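Local coordinates for protein gamma-glutamyl-gamma-aminobutyraldehyde dehydrogenase (PDB 4LIH) that probably oxidises aldehydes to carboxylic acids with NAD(P)+ as hydride acceptor, as a tetrameric member of the aldehyde dehydrogenase family, at residues K401-E406 and S413-D418; E422-A427 and R451-G456; A22-E27 and L106-L111; G34-A39 and V211-F216. All coordinates share one frame; numbering follows the deposited sequence.

In the fold
The four contacts form two pairs on opposite sides of the chain's centre. Contacts 1 and 2 lie around the mixed sheet that includes strand 411-417, their centres about 14 Å apart; they follow one another along the chain and touch where Phe417 CD1 packs on Ala423 CB at 3.7 Å. Contacts 3 and 4 gather N-terminal segments against helices 106-117 and 206-218, with centres about 16 Å apart. Their segments alternate in sequence, and Glu27 CG meets Gln213 NE2 at 3.7 Å. Between the pairs the centres lie about 40 to 45 Å apart. All four contacts lie away from the predicted active-site residue Glu274.

Contact 1 of 4, residues K401-E406 and S413-D418; sequences KIAREE and SVIVFD
Ala403 and Ser413 bring the two backbones closest, their CA atoms 5.6 Å apart, where the short helix 401-404 sits beside the early part of strand 411-417. The CB of Ser413 points at the helix, and its OG lies against the backbone of Ile402, 3.1 Å from Ile402 O. That carbonyl oxygen accepts a hydrogen bond from the ammonium group of Lys278, which also binds Glu405 O and so ties down the end of the helix. Ile402 turns its longer branch to the same hydroxyl: with CG1 between the backbone N and the carbonyl carbon (chi1 57°), its CD1 reaches Ser413 OG at 3.4 Å. The rest of the isoleucine fills space against Phe394 and Val396. Two residues further along the strand, on the same face, Ile415 extends CD1 to the methyl of Ala403 at 4.2 Å. Small residues suit this crossing: Ala403 and Ser413 let helix and strand approach closely, while the reach of Ile415 covers the remaining distance. The contact joins the helix and second strand of a beta-alpha-beta unit, in which parallel strands 388-395 and 411-417 are linked through helix 401-404.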
loop_
_atom_site.group_PDB
_atom_site.type_symbol
_atom_site.label_atom_id
_atom_site.label_comp_id
_atom_site.label_asym_id
_atom_site.label_seq_id
_atom_site.Cartn_x
_atom_site.Cartn_y
_atom_site.Cartn_z
ATOM N N LYS A 401 34.842 28.613 3.797
ATOM C CA LYS A 401 34.544 27.970 5.071
ATOM C C LYS A 401 33.073 28.091 5.449
ATOM O O LYS A 401 32.451 27.072 5.795
ATOM C CB LYS A 401 35.417 28.533 6.206
ATOM C CG LYS A 401 35.346 27.734 7.495
ATOM C CD LYS A 401 36.225 28.350 8.560
ATOM C CE LYS A 401 36.324 27.457 9.767
ATOM N NZ LYS A 401 37.312 27.980 10.750
ATOM N N ILE A 402 32.516 29.310 5.397
ATOM C CA ILE A 402 31.106 29.492 5.835
ATOM C C ILE A 402 30.112 28.828 4.853
ATOM O O ILE A 402 28.952 28.629 5.195
ATOM C CB ILE A 402 30.692 30.954 6.033
ATOM C CG1 ILE A 402 30.889 31.801 4.754
ATOM C CG2 ILE A 402 31.473 31.572 7.187
ATOM C CD1 ILE A 402 30.065 33.069 4.769
ATOM N N ALA A 403 30.564 28.529 3.648
ATOM C CA ALA A 403 29.731 27.803 2.688
ATOM C C ALA A 403 29.790 26.299 2.940
ATOM O O ALA A 403 28.862 25.567 2.595
ATOM C CB ALA A 403 30.149 28.112 1.265
ATOM N N ARG A 404 30.854 25.829 3.554
ATOM C CA ARG A 404 31.007 24.382 3.734
ATOM C C ARG A 404 30.483 23.858 5.063
ATOM O O ARG A 404 29.872 22.772 5.137
ATOM C CB ARG A 404 32.467 24.018 3.527
ATOM N N GLU A 405 30.732 24.604 6.128
ATOM C CA GLU A 405 30.504 24.153 7.471
ATOM C C GLU A 405 29.177 24.639 7.994
ATOM O O GLU A 405 28.810 25.812 7.762
ATOM C CB GLU A 405 31.629 24.661 8.382
ATOM C CG GLU A 405 32.956 23.994 8.061
ATOM C CD GLU A 405 34.097 24.358 8.992
ATOM O OE1 GLU A 405 33.860 24.856 10.100
ATOM O OE2 GLU A 405 35.264 24.141 8.598
ATOM N N GLU A 406 28.473 23.757 8.699
ATOM C CA GLU A 406 27.238 24.150 9.425
ATOM C C GLU A 406 27.540 25.139 10.534
ATOM O O GLU A 406 28.369 24.893 11.409
ATOM C CB GLU A 406 26.463 22.957 9.992
ATOM C CG GLU A 406 25.098 23.348 10.599
ATOM C CD GLU A 406 24.291 22.142 11.064
ATOM O OE1 GLU A 406 24.875 21.345 11.825
ATOM O OE2 GLU A 406 23.086 22.034 10.687
ATOM N N SER A 413 25.155 32.137 3.139
ATOM C CA SER A 413 26.182 32.131 2.099
ATOM C C SER A 413 25.489 32.213 0.740
ATOM O O SER A 413 24.771 31.283 0.336
ATOM C CB SER A 413 27.042 30.853 2.177
ATOM O OG SER A 413 27.891 30.870 3.305
ATOM N N VAL A 414 25.680 33.340 0.053
ATOM C CA VAL A 414 25.162 33.563 -1.274
ATOM C C VAL A 414 26.228 33.185 -2.319
ATOM O O VAL A 414 27.343 33.729 -2.328
ATOM C CB VAL A 414 24.735 35.033 -1.497
ATOM C CG1 VAL A 414 24.229 35.223 -2.910
ATOM C CG2 VAL A 414 23.646 35.432 -0.523
ATOM N N ILE A 415 25.851 32.273 -3.218
ATOM C CA ILE A 415 26.783 31.671 -4.196
ATOM C C ILE A 415 26.194 31.872 -5.569
ATOM O O ILE A 415 25.039 31.551 -5.779
ATOM C CB ILE A 415 26.978 30.146 -3.937
ATOM C CG1 ILE A 415 27.591 29.949 -2.550
ATOM C CG2 ILE A 415 27.793 29.498 -5.078
ATOM C CD1 ILE A 415 27.537 28.547 -1.971
ATOM N N VAL A 416 26.979 32.421 -6.494
ATOM C CA VAL A 416 26.508 32.686 -7.848
ATOM C C VAL A 416 26.829 31.533 -8.785
ATOM O O VAL A 416 27.846 30.877 -8.613
ATOM C CB VAL A 416 27.140 33.980 -8.412
ATOM C CG1 VAL A 416 28.633 33.782 -8.704
ATOM C CG2 VAL A 416 26.412 34.375 -9.679
ATOM N N PHE A 417 25.970 31.280 -9.768
ATOM C CA PHE A 417 26.264 30.288 -10.765
ATOM C C PHE A 417 25.776 30.741 -12.119
ATOM O O PHE A 417 24.962 31.679 -12.228
ATOM C CB PHE A 417 25.616 28.954 -10.415
ATOM C CG PHE A 417 24.110 28.969 -10.474
ATOM C CD1 PHE A 417 23.436 28.585 -11.631
ATOM C CD2 PHE A 417 23.358 29.295 -9.338
ATOM C CE1 PHE A 417 22.058 28.557 -11.662
ATOM C CE2 PHE A 417 21.969 29.266 -9.368
ATOM C CZ PHE A 417 21.320 28.912 -10.521
ATOM N N ASP A 418 26.295 30.082 -13.143
ATOM C CA ASP A 418 26.037 30.477 -14.538
ATOM C C ASP A 418 25.092 29.546 -15.262
ATOM O O ASP A 418 24.466 29.919 -16.243
ATOM C CB ASP A 418 27.350 30.585 -15.316
ATOM C CG ASP A 418 28.117 31.811 -14.942
ATOM O OD1 ASP A 418 27.690 32.951 -15.265
ATOM O OD2 ASP A 418 29.136 31.659 -14.281
#

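Contact 2 of 4, residues E422-A427 and R451-G456; sequences EAVRIA and RRLRAG
Arg452 lies across Val424 at about a right angle, at a meeting of two crossover helices in successive beta-alpha-beta units: helix 420-428 leads from strand 411-417 to 435-439, and helix 443-452 leads on to 457-460. At its base, Arg452 CB touches Val424 CG1 at 4.1 Å. The aliphatic chain then bends (chi3 65°), which brings NE back over the same methyl, also at 4.1 Å. At the tip, NH2 comes to 4.0 Å from Val424 CB, and the flat guanidinium lays one face over the valine, with CG2 beneath its centre. Contact through a face leaves the N-H groups at the rim available, and NH2 forms a salt bridge with Asp421, three residues before Val424 on the same helix. A beta-branched valine suits this place because its two methyls make a broad platform for the arginine. At the end of helix 443-452, the side chain of Asn428 binds Arg452 O and Arg454 N, pinning the departing backbone to helix 420-428. Leu453 and Ala427 both pack on Ile282 of strand 280-283. There the CD2 branch of Leu453 abuts the methyl of Ala427, with CD2 and CB 3.7 Å apart.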
loop_
_atom_site.group_PDB
_atom_site.type_symbol
_atom_site.label_atom_id
_atom_site.label_comp_id
_atom_site.label_asym_id
_atom_site.label_seq_id
_atom_site.Cartn_x
_atom_site.Cartn_y
_atom_site.Cartn_z
ATOM N N GLU A 422 25.718 23.364 -13.187
ATOM C CA GLU A 422 26.663 23.885 -12.196
ATOM C C GLU A 422 25.979 24.022 -10.825
ATOM O O GLU A 422 26.576 23.683 -9.803
ATOM C CB GLU A 422 27.161 25.260 -12.642
ATOM C CG GLU A 422 28.054 25.974 -11.662
ATOM C CD GLU A 422 28.469 27.365 -12.120
ATOM O OE1 GLU A 422 27.899 27.939 -13.070
ATOM O OE2 GLU A 422 29.393 27.903 -11.493
ATOM N N ALA A 423 24.746 24.538 -10.801
ATOM C CA ALA A 423 24.064 24.772 -9.499
ATOM C C ALA A 423 23.814 23.428 -8.838
ATOM O O ALA A 423 23.926 23.288 -7.596
ATOM C CB ALA A 423 22.769 25.532 -9.665
ATOM N N VAL A 424 23.440 22.461 -9.651
ATOM C CA VAL A 424 23.195 21.115 -9.128
ATOM C C VAL A 424 24.485 20.507 -8.575
ATOM O O VAL A 424 24.481 19.921 -7.478
ATOM C CB VAL A 424 22.498 20.186 -10.139
ATOM C CG1 VAL A 424 22.507 18.739 -9.627
ATOM C CG2 VAL A 424 21.073 20.643 -10.405
ATOM N N ARG A 425 25.588 20.655 -9.317
ATOM C CA ARG A 425 26.881 20.154 -8.869
ATOM C C ARG A 425 27.287 20.791 -7.531
ATOM O O ARG A 425 27.667 20.088 -6.613
ATOM C CB ARG A 425 27.964 20.370 -9.939
ATOM C CG ARG A 425 27.799 19.470 -11.160
ATOM C CD ARG A 425 28.946 19.576 -12.147
ATOM N NE ARG A 425 29.433 20.943 -12.304
ATOM C CZ ARG A 425 29.232 21.695 -13.376
ATOM N NH1 ARG A 425 28.531 21.240 -14.392
ATOM N NH2 ARG A 425 29.733 22.910 -13.424
ATOM N N ILE A 426 27.154 22.109 -7.408
ATOM C CA ILE A 426 27.458 22.805 -6.141
ATOM C C ILE A 426 26.512 22.326 -5.010
ATOM O O ILE A 426 26.949 22.028 -3.898
ATOM C CB ILE A 426 27.368 24.346 -6.328
ATOM C CG1 ILE A 426 28.474 24.837 -7.292
ATOM C CG2 ILE A 426 27.459 25.061 -4.980
ATOM C CD1 ILE A 426 28.267 26.278 -7.735
ATOM N N ALA A 427 25.221 22.221 -5.327
ATOM C CA ALA A 427 24.220 21.808 -4.353
ATOM C C ALA A 427 24.622 20.463 -3.764
ATOM O O ALA A 427 24.660 20.331 -2.547
ATOM C CB ALA A 427 22.856 21.715 -4.990
ATOM N N ARG A 451 14.683 15.759 -8.882
ATOM C CA ARG A 451 15.154 14.367 -8.875
ATOM C C ARG A 451 16.655 14.274 -8.601
ATOM O O ARG A 451 17.122 13.340 -7.982
ATOM C CB ARG A 451 14.883 13.676 -10.190
ATOM C CG ARG A 451 13.442 13.266 -10.393
ATOM C CD ARG A 451 13.119 13.060 -11.869
ATOM N NE ARG A 451 11.902 12.265 -12.005
ATOM C CZ ARG A 451 11.550 11.594 -13.094
ATOM N NH1 ARG A 451 12.261 11.709 -14.209
ATOM N NH2 ARG A 451 10.430 10.850 -13.077
ATOM N N ARG A 452 17.407 15.240 -9.126
ATOM C CA ARG A 452 18.843 15.191 -9.050
ATOM C C ARG A 452 19.445 15.659 -7.723
ATOM O O ARG A 452 20.585 15.335 -7.469
ATOM C CB ARG A 452 19.447 16.001 -10.200
ATOM C CG ARG A 452 19.246 15.306 -11.501
ATOM C CD ARG A 452 19.427 16.234 -12.663
ATOM N NE ARG A 452 20.774 16.766 -12.825
ATOM C CZ ARG A 452 21.022 17.855 -13.565
ATOM N NH1 ARG A 452 20.031 18.505 -14.165
ATOM N NH2 ARG A 452 22.227 18.314 -13.675
ATOM N N LEU A 453 18.716 16.430 -6.923
ATOM C CA LEU A 453 19.214 16.926 -5.631
ATOM C C LEU A 453 19.203 15.787 -4.578
ATOM O O LEU A 453 18.171 15.171 -4.319
ATOM C CB LEU A 453 18.375 18.140 -5.151
ATOM C CG LEU A 453 18.479 19.328 -6.142
ATOM C CD1 LEU A 453 17.465 20.444 -5.896
ATOM C CD2 LEU A 453 19.881 19.924 -6.163
ATOM N N ARG A 454 20.370 15.523 -3.990
ATOM C CA ARG A 454 20.549 14.375 -3.130
ATOM C C ARG A 454 20.213 14.768 -1.699
ATOM O O ARG A 454 21.106 15.017 -0.892
ATOM C CB ARG A 454 21.998 13.868 -3.228
ATOM C CG ARG A 454 22.390 13.311 -4.585
ATOM C CD ARG A 454 21.574 12.106 -4.992
ATOM N NE ARG A 454 21.897 10.919 -4.166
ATOM C CZ ARG A 454 21.445 9.681 -4.417
ATOM N NH1 ARG A 454 20.661 9.432 -5.460
ATOM N NH2 ARG A 454 21.805 8.669 -3.630
ATOM N N ALA A 455 18.907 14.839 -1.404
ATOM C CA ALA A 455 18.443 15.292 -0.110
ATOM C C ALA A 455 17.106 14.666 0.218
ATOM O O ALA A 455 16.292 14.367 -0.689
ATOM C CB ALA A 455 18.368 16.831 -0.063
ATOM N N GLY A 456 16.838 14.534 1.503
ATOM C CA GLY A 456 15.608 13.850 1.981
ATOM C C GLY A 456 14.338 14.613 1.694
ATOM O O GLY A 456 13.276 14.003 1.474
#

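Contact 3 of 4, residues A22-E27 and L106-L111; sequences ASLEIE and LDELSL
Glu108 OE2 is gripped twice: by a salt bridge from Arg210 NE on helix 206-218, and by a water that donates to it at 2.7 Å. The same water donates to Glu25 O at 2.9 Å and so connects the carboxylate to the backbone of segment 22-27. Arg210 would be expected to favour the charged form of the acid. Below its polar end, the glutamate uses its aliphatic part: CG meets Leu24 CD1 at 4.0 Å, the two side chains passing at a slant. Here the N-terminal arm of this aldehyde dehydrogenase, just past helix 14-23, passes across helix 106-117, and Arg210 brings helix 206-218 alongside. The anti placement of CG (chi1 -168°) carries the fork of Leu24 toward the helix, where its methyls serve two neighbours one turn apart. While CD1 takes Glu108, CD2 takes Leu111 CD2 at 4.0 Å, the two leucine side chains pointing antiparallel as they pass. Leucine suits such a place because each of its methyls can find a separate partner. On the helix itself, Ser110 OG donates to Leu106 O at 2.8 Å, reaching it from the face of the carbonyl plane opposite to that used by Ser110 N.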
loop_
_atom_site.group_PDB
_atom_site.type_symbol
_atom_site.label_atom_id
_atom_site.label_comp_id
_atom_site.label_asym_id
_atom_site.label_seq_id
_atom_site.Cartn_x
_atom_site.Cartn_y
_atom_site.Cartn_z
ATOM N N ALA A 22 5.978 36.324 35.068
ATOM C CA ALA A 22 6.131 36.674 36.481
ATOM C C ALA A 22 5.341 35.769 37.453
ATOM O O ALA A 22 5.784 35.540 38.570
ATOM C CB ALA A 22 5.740 38.126 36.690
ATOM N N SER A 23 4.173 35.295 37.041
ATOM C CA SER A 23 3.342 34.418 37.854
ATOM C C SER A 23 3.602 32.921 37.585
ATOM O O SER A 23 3.098 32.045 38.277
ATOM C CB SER A 23 1.872 34.713 37.559
ATOM O OG SER A 23 1.594 34.395 36.199
ATOM N N LEU A 24 4.375 32.626 36.561
ATOM C CA LEU A 24 4.537 31.249 36.121
ATOM C C LEU A 24 5.250 30.388 37.181
ATOM O O LEU A 24 6.334 30.713 37.600
ATOM C CB LEU A 24 5.335 31.244 34.812
ATOM C CG LEU A 24 5.382 29.925 34.040
ATOM C CD1 LEU A 24 4.000 29.518 33.588
ATOM C CD2 LEU A 24 6.330 30.064 32.854
ATOM N N GLU A 25 4.615 29.295 37.596
ATOM C CA GLU A 25 5.258 28.257 38.402
ATOM C C GLU A 25 5.932 27.253 37.452
ATOM O O GLU A 25 5.248 26.621 36.659
ATOM C CB GLU A 25 4.217 27.504 39.246
ATOM C CG GLU A 25 3.339 28.379 40.127
ATOM C CD GLU A 25 4.017 28.814 41.414
ATOM O OE1 GLU A 25 5.271 28.792 41.500
ATOM O OE2 GLU A 25 3.287 29.216 42.362
ATOM N N ILE A 26 7.242 27.084 37.533
ATOM C CA ILE A 26 7.961 26.206 36.581
ATOM C C ILE A 26 8.334 24.914 37.303
ATOM O O ILE A 26 9.023 24.954 38.326
ATOM C CB ILE A 26 9.257 26.859 36.076
ATOM C CG1 ILE A 26 8.961 28.142 35.298
ATOM C CG2 ILE A 26 10.037 25.872 35.196
ATOM C CD1 ILE A 26 10.171 28.895 34.786
ATOM N N GLU A 27 7.915 23.774 36.755
ATOM C CA GLU A 27 8.291 22.462 37.296
ATOM C C GLU A 27 9.657 22.029 36.734
ATOM O O GLU A 27 9.815 21.969 35.505
ATOM C CB GLU A 27 7.260 21.415 36.921
ATOM C CG GLU A 27 7.638 20.009 37.376
ATOM C CD GLU A 27 7.786 19.907 38.878
ATOM O OE1 GLU A 27 6.719 19.930 39.553
ATOM O OE2 GLU A 27 8.947 19.828 39.379
ATOM N N LEU A 106 -1.760 25.570 25.732
ATOM C CA LEU A 106 -0.883 26.119 24.703
ATOM C C LEU A 106 -0.115 27.371 25.155
ATOM O O LEU A 106 1.065 27.493 24.828
ATOM C CB LEU A 106 -1.622 26.403 23.398
ATOM C CG LEU A 106 -0.706 27.025 22.326
ATOM C CD1 LEU A 106 -0.904 26.393 20.963
ATOM C CD2 LEU A 106 -0.908 28.517 22.248
ATOM N N ASP A 107 -0.780 28.317 25.838
ATOM C CA ASP A 107 -0.096 29.559 26.272
ATOM C C ASP A 107 1.073 29.260 27.227
ATOM O O ASP A 107 2.166 29.772 27.024
ATOM C CB ASP A 107 -1.046 30.564 26.949
ATOM C CG ASP A 107 -2.024 31.189 25.981
ATOM O OD1 ASP A 107 -1.917 31.026 24.767
ATOM O OD2 ASP A 107 -2.936 31.877 26.451
ATOM N N GLU A 108 0.833 28.424 28.230
ATOM C CA GLU A 108 1.871 27.999 29.174
ATOM C C GLU A 108 3.048 27.310 28.464
ATOM O O GLU A 108 4.217 27.626 28.723
ATOM C CB GLU A 108 1.308 27.055 30.232
ATOM C CG GLU A 108 2.292 26.683 31.314
ATOM C CD GLU A 108 1.842 25.533 32.173
ATOM O OE1 GLU A 108 0.741 24.978 31.937
ATOM O OE2 GLU A 108 2.593 25.179 33.092
ATOM N N LEU A 109 2.728 26.410 27.544
ATOM C CA LEU A 109 3.766 25.628 26.873
ATOM C C LEU A 109 4.563 26.532 25.929
ATOM O O LEU A 109 5.773 26.424 25.809
ATOM C CB LEU A 109 3.144 24.458 26.113
ATOM C CG LEU A 109 2.622 23.312 26.952
ATOM C CD1 LEU A 109 1.838 22.337 26.085
ATOM C CD2 LEU A 109 3.772 22.615 27.666
ATOM N N SER A 110 3.853 27.375 25.207
ATOM C CA SER A 110 4.498 28.350 24.344
ATOM C C SER A 110 5.431 29.273 25.149
ATOM O O SER A 110 6.574 29.527 24.730
ATOM C CB SER A 110 3.456 29.144 23.596
ATOM O OG SER A 110 2.681 28.318 22.761
ATOM N N LEU A 111 4.967 29.749 26.304
ATOM C CA LEU A 111 5.786 30.666 27.131
ATOM C C LEU A 111 7.005 29.957 27.734
ATOM O O LEU A 111 8.094 30.508 27.767
ATOM C CB LEU A 111 4.915 31.368 28.189
ATOM C CG LEU A 111 5.650 32.275 29.215
ATOM C CD1 LEU A 111 6.255 33.513 28.550
ATOM C CD2 LEU A 111 4.671 32.676 30.303
HETATM O O HOH W 1 5.033 26.009 33.847
#

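Contact 4 of 4, residues G34-A39 and V211-F216; sequences GASRDA and VAQLAF
Gly34 and Phe216 mark the closest approach of the backbones, their CA atoms 6.3 Å apart, with the extended segment 34-39 passing outside the helical turns of 211-216. Gly34 has a positive phi (79°), a conformation that glycine adopts easily, and it occupies the turn between strands 30-32 and 35-37. Having no side chain, it allows an aromatic ring to lie directly on the backbone. The Phe216 ring does so by its face: Gly34 CA stands 4.2 Å from the ring centroid and 26° off the normal, a CH-pi contact. Gly34 O lies over the same ring, 3.8 Å above its plane and near its centre. With CG anti to the backbone N (chi1 -173°), phenylalanine swings out from the helix to meet the hairpin, and it also touches Phe31 on the preceding strand. The contact thus sets a small two-stranded beta hairpin on helix 206-218, which is the crossover helix between parallel strands 195-199 and 225-227 of the larger mixed sheet. One helical turn before Phe216, Gln213 extends its amide toward Ser36. Gln213 NE2 and Ser36 OG remain 3.7 Å apart, but in one of the two modelled conformers of Gln213 a water joins them, accepting from NE2 at 2.7 Å and lying 2.6 Å from Ser36 OG. A long, uncharged glutamine and a short serine suit this bridge at a partly exposed edge. At the other end of the amide, Gln213 OE1 has a weak hydrogen bond from Arg210 NH1.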
loop_
_atom_site.group_PDB
_atom_site.type_symbol
_atom_site.label_atom_id
_atom_site.label_comp_id
_atom_site.label_asym_id
_atom_site.label_seq_id
_atom_site.Cartn_x
_atom_site.Cartn_y
_atom_site.Cartn_z
ATOM N N GLY A 34 5.326 7.735 36.391
ATOM C CA GLY A 34 4.073 8.376 36.832
ATOM C C GLY A 34 4.140 9.479 37.870
ATOM O O GLY A 34 3.094 9.896 38.397
ATOM N N ALA A 35 5.333 9.995 38.149
ATOM C CA ALA A 35 5.508 11.010 39.181
ATOM C C ALA A 35 6.724 11.876 38.992
ATOM O O ALA A 35 7.771 11.424 38.494
ATOM C CB ALA A 35 5.585 10.319 40.539
ATOM N N SER A 36 6.611 13.124 39.414
ATOM C CA SER A 36 7.763 13.999 39.473
ATOM C C SER A 36 8.754 13.476 40.526
ATOM O O SER A 36 8.338 12.962 41.566
ATOM C CB SER A 36 7.361 15.454 39.742
ATOM O OG SER A 36 6.492 15.918 38.735
ATOM N N ARG A 37 10.053 13.550 40.228
ATOM C CA ARG A 37 11.092 13.090 41.157
ATOM C C ARG A 37 12.270 14.009 41.103
ATOM O O ARG A 37 12.648 14.466 40.012
ATOM C CB ARG A 37 11.613 11.716 40.754
ATOM C CG ARG A 37 10.643 10.581 40.882
ATOM C CD ARG A 37 11.372 9.302 40.496
ATOM N NE ARG A 37 10.460 8.167 40.444
ATOM C CZ ARG A 37 10.861 6.901 40.408
ATOM N NH1 ARG A 37 12.149 6.603 40.458
ATOM N NH2 ARG A 37 9.964 5.931 40.361
ATOM N N ASP A 38 12.893 14.256 42.256
ATOM C CA ASP A 38 14.196 14.908 42.238
ATOM C C ASP A 38 15.203 13.904 41.683
ATOM O O ASP A 38 14.957 12.700 41.744
ATOM C CB ASP A 38 14.601 15.375 43.643
ATOM C CG ASP A 38 13.727 16.511 44.145
ATOM O OD1 ASP A 38 13.401 17.421 43.350
ATOM O OD2 ASP A 38 13.343 16.466 45.331
ATOM N N ALA A 39 16.313 14.396 41.122
ATOM C CA ALA A 39 17.432 13.529 40.730
ATOM C C ALA A 39 18.107 12.954 41.980
ATOM O O ALA A 39 18.119 13.589 43.029
ATOM C CB ALA A 39 18.447 14.298 39.935
ATOM N N VAL A 211 5.038 18.371 29.460
ATOM C CA VAL A 211 4.147 17.475 28.686
ATOM C C VAL A 211 4.082 16.070 29.287
ATOM O O VAL A 211 3.115 15.313 29.054
ATOM C CB VAL A 211 4.466 17.394 27.169
ATOM C CG1 VAL A 211 4.349 18.762 26.505
ATOM C CG2 VAL A 211 5.817 16.765 26.872
ATOM N N ALA A 212 5.103 15.744 30.079
ATOM C CA ALA A 212 5.146 14.475 30.814
ATOM C C ALA A 212 4.015 14.412 31.827
ATOM O O ALA A 212 3.355 13.394 31.945
ATOM C CB ALA A 212 6.477 14.317 31.533
ATOM N N GLN A 213 3.831 15.528 32.539
ATOM C CA GLN A 213 2.772 15.683 33.516
ATOM C C GLN A 213 1.417 15.544 32.830
ATOM O O GLN A 213 0.551 14.795 33.282
ATOM C CB GLN A 213 2.895 17.047 34.212
ATOM C CG GLN A 213 4.166 17.207 35.044
ATOM C CD GLN A 213 4.237 18.531 35.798
ATOM O OE1 GLN A 213 4.269 19.604 35.197
ATOM N NE2 GLN A 213 4.311 18.449 37.127
ATOM N N LEU A 214 1.269 16.240 31.707
ATOM C CA LEU A 214 0.041 16.187 30.903
ATOM C C LEU A 214 -0.199 14.792 30.349
ATOM O O LEU A 214 -1.318 14.345 30.311
ATOM C CB LEU A 214 0.069 17.216 29.788
ATOM C CG LEU A 214 0.187 18.664 30.248
ATOM C CD1 LEU A 214 0.323 19.515 29.000
ATOM C CD2 LEU A 214 -0.974 19.133 31.153
ATOM N N ALA A 215 0.864 14.075 30.013
ATOM C CA ALA A 215 0.737 12.706 29.501
ATOM C C ALA A 215 0.075 11.789 30.526
ATOM O O ALA A 215 -0.861 11.050 30.207
ATOM C CB ALA A 215 2.109 12.153 29.117
ATOM N N PHE A 216 0.574 11.830 31.744
ATOM C CA PHE A 216 0.001 11.059 32.831
ATOM C C PHE A 216 -1.443 11.504 33.127
ATOM O O PHE A 216 -2.310 10.667 33.339
ATOM C CB PHE A 216 0.878 11.160 34.097
ATOM C CG PHE A 216 0.425 10.250 35.221
ATOM C CD1 PHE A 216 0.592 8.869 35.128
ATOM C CD2 PHE A 216 -0.184 10.761 36.352
ATOM C CE1 PHE A 216 0.184 8.012 36.153
ATOM C CE2 PHE A 216 -0.636 9.898 37.371
ATOM C CZ PHE A 216 -0.446 8.527 37.259
HETATM O O HOH W 2 3.916 16.029 38.324
#